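Local structure of walker-Type ATPase (Pyrococcus abyssi, 2QEN) at residues A[99-104]-A[117-122]. The protein is a P-loop ATPase of unknown cellular role that binds ADP and magnesium and probably binds and hydrolyses ATP. The protein carries 1 engineered substitution. Numbering follows the deposited sequence.
Sequences LNLKFL and FRELND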
loop_
_atom_site.group_PDB
_atom_site.type_symbol
_atom_site.label_atom_id
_atom_site.label_comp_id
_atom_site.label_asym_id
_atom_site.label_seq_id
_atom_site.Cartn_x
_atom_site.Cartn_y
_atom_site.Cartn_z
ATOM N N LEU A 99 -5.055 -21.669 23.677
ATOM C CA LEU A 99 -5.069 -20.363 24.369
ATOM C C LEU A 99 -6.288 -19.496 24.060
ATOM O O LEU A 99 -6.745 -19.439 22.919
ATOM C CB LEU A 99 -3.822 -19.548 24.011
ATOM C CG LEU A 99 -2.581 -19.492 24.903
ATOM C CD1 LEU A 99 -1.848 -18.198 24.585
ATOM C CD2 LEU A 99 -2.901 -19.563 26.401
ATOM N N ASN A 100 -6.798 -18.824 25.086
ATOM C CA ASN A 100 -7.825 -17.803 24.929
ATOM C C ASN A 100 -7.211 -16.414 25.093
ATOM O O ASN A 100 -6.179 -16.252 25.753
ATOM C CB ASN A 100 -8.948 -17.992 25.953
ATOM C CG ASN A 100 -9.835 -19.199 25.652
ATOM O OD1 ASN A 100 -10.188 -19.465 24.499
ATOM N ND2 ASN A 100 -10.217 -19.925 26.702
ATOM N N LEU A 101 -7.847 -15.417 24.486
ATOM C CA LEU A 101 -7.396 -14.044 24.608
ATOM C C LEU A 101 -8.295 -13.266 25.557
ATOM O O LEU A 101 -9.492 -13.100 25.288
ATOM C CB LEU A 101 -7.344 -13.358 23.236
ATOM C CG LEU A 101 -6.212 -13.724 22.267
ATOM C CD1 LEU A 101 -6.477 -13.112 20.893
ATOM C CD2 LEU A 101 -4.858 -13.261 22.807
ATOM N N LYS A 102 -7.704 -12.800 26.660
ATOM C CA LYS A 102 -8.408 -12.000 27.662
ATOM C C LYS A 102 -8.952 -10.679 27.100
ATOM O O LYS A 102 -10.082 -10.291 27.409
ATOM C CB LYS A 102 -7.498 -11.735 28.873
ATOM C CG LYS A 102 -8.128 -10.875 29.972
ATOM C CD LYS A 102 -7.596 -11.196 31.365
ATOM C CE LYS A 102 -8.374 -10.416 32.421
ATOM N NZ LYS A 102 -8.283 -11.014 33.793
ATOM N N PHE A 103 -8.164 -10.006 26.260
ATOM C CA PHE A 103 -8.506 -8.643 25.853
ATOM C C PHE A 103 -9.804 -8.545 25.036
ATOM O O PHE A 103 -10.373 -7.471 24.891
ATOM C CB PHE A 103 -7.310 -7.907 25.204
ATOM C CG PHE A 103 -7.105 -8.208 23.739
ATOM C CD1 PHE A 103 -7.763 -7.460 22.760
ATOM C CD2 PHE A 103 -6.244 -9.223 23.339
ATOM C CE1 PHE A 103 -7.577 -7.728 21.393
ATOM C CE2 PHE A 103 -6.046 -9.501 21.979
ATOM C CZ PHE A 103 -6.720 -8.751 21.005
ATOM N N LEU A 104 -10.278 -9.683 24.541
ATOM C CA LEU A 104 -11.507 -9.729 23.746
ATOM C C LEU A 104 -12.774 -9.556 24.575
ATOM O O LEU A 104 -13.796 -9.114 24.047
ATOM C CB LEU A 104 -11.592 -11.027 22.935
ATOM C CG LEU A 104 -10.538 -11.262 21.854
ATOM C CD1 LEU A 104 -10.883 -12.542 21.110
ATOM C CD2 LEU A 104 -10.455 -10.085 20.891
ATOM N N PHE A 117 -0.776 -6.393 22.948
ATOM C CA PHE A 117 0.361 -6.954 22.233
ATOM C C PHE A 117 1.059 -8.089 22.977
ATOM O O PHE A 117 1.510 -9.046 22.347
ATOM C CB PHE A 117 1.324 -5.851 21.766
ATOM C CG PHE A 117 0.917 -5.219 20.447
ATOM C CD1 PHE A 117 -0.398 -4.771 20.243
ATOM C CD2 PHE A 117 1.822 -5.110 19.401
ATOM C CE1 PHE A 117 -0.789 -4.195 19.007
ATOM C CE2 PHE A 117 1.438 -4.535 18.155
ATOM C CZ PHE A 117 0.133 -4.090 17.969
ATOM N N ARG A 118 1.116 -7.995 24.304
ATOM C CA ARG A 118 1.643 -9.069 25.154
ATOM C C ARG A 118 0.833 -10.364 25.036
ATOM O O ARG A 118 1.409 -11.438 24.895
ATOM C CB ARG A 118 1.718 -8.626 26.630
ATOM C CG ARG A 118 2.837 -7.626 26.925
ATOM C CD ARG A 118 3.019 -7.431 28.437
ATOM N NE ARG A 118 1.951 -6.594 28.989
ATOM C CZ ARG A 118 2.102 -5.324 29.363
ATOM N NH1 ARG A 118 3.293 -4.736 29.273
ATOM N NH2 ARG A 118 1.062 -4.645 29.845
ATOM N N GLU A 119 -0.493 -10.260 25.102
ATOM C CA GLU A 119 -1.368 -11.408 24.853
ATOM C C GLU A 119 -1.184 -12.046 23.460
ATOM O O GLU A 119 -1.205 -13.267 23.328
ATOM C CB GLU A 119 -2.834 -11.032 25.085
ATOM C CG GLU A 119 -3.200 -10.813 26.547
ATOM C CD GLU A 119 -4.659 -10.395 26.748
ATOM O OE1 GLU A 119 -5.554 -10.993 26.102
ATOM O OE2 GLU A 119 -4.911 -9.472 27.568
ATOM N N LEU A 120 -0.989 -11.220 22.433
ATOM C CA LEU A 120 -0.747 -11.714 21.069
ATOM C C LEU A 120 0.602 -12.417 20.930
ATOM O O LEU A 120 0.715 -13.381 20.178
ATOM C CB LEU A 120 -0.845 -10.582 20.041
ATOM C CG LEU A 120 -2.225 -9.970 19.816
ATOM C CD1 LEU A 120 -2.122 -8.832 18.794
ATOM C CD2 LEU A 120 -3.235 -11.028 19.376
ATOM N N ASN A 121 1.611 -11.923 21.653
ATOM C CA ASN A 121 2.911 -12.581 21.757
ATOM C C ASN A 121 2.828 -13.938 22.490
ATOM O O ASN A 121 3.507 -14.890 22.103
ATOM C CB ASN A 121 3.932 -11.661 22.445
ATOM C CG ASN A 121 5.337 -12.258 22.465
ATOM O OD1 ASN A 121 6.012 -12.309 21.440
ATOM N ND2 ASN A 121 5.782 -12.709 23.633
ATOM N N ASP A 122 2.010 -14.008 23.548
ATOM C CA ASP A 122 1.709 -15.275 24.261
ATOM C C ASP A 122 1.099 -16.296 23.301
ATOM O O ASP A 122 1.393 -17.490 23.368
ATOM C CB ASP A 122 0.713 -15.043 25.410
ATOM C CG ASP A 122 1.310 -14.277 26.580
ATOM O OD1 ASP A 122 2.548 -14.067 26.615
ATOM O OD2 ASP A 122 0.532 -13.880 27.479
#
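In Glu119, CG lies anti to the carbonyl carbon (chi1 -71°) and the chain runs extended beyond it, so the carboxylate reaches from the helix to the loop backbone at Lys102 and Phe103. There OE1 accepts the backbone N-H of Phe103 through its syn lone pair, with N to OE1 2.8 Å and an N-H...O angle of 151°. The amide N of Lys102 is also near, 2.9 Å from Glu119 OE1, but poorly angled for a bond. Phe103 holds CG in the crowded position between N and carbonyl carbon (chi1 83°), and the ring presents its edge to the carboxylate; CD2 comes within 3.4 Å of Glu119 OE1. Helix 113-127 packs on strands 130-135 and 165-171 of the parallel sheet of this P-loop ATPase domain, and the 99-104 loop, which precedes this helix in the chain, lies against it away from the nucleotide site. An alanine in place of Glu119 would probably loosen the loop here, since the acceptor for Phe103 N would be lost. Next to this polar contact, Leu120 CD2 meets Leu101 CD1 and Phe103 CE2, each at 4.1 Å, while Leu101 CD2 rests 3.8 Å from Glu119 CB. Farther along, Leu99 CD1 touches the backbone O of Asp122 at 3.5 Å.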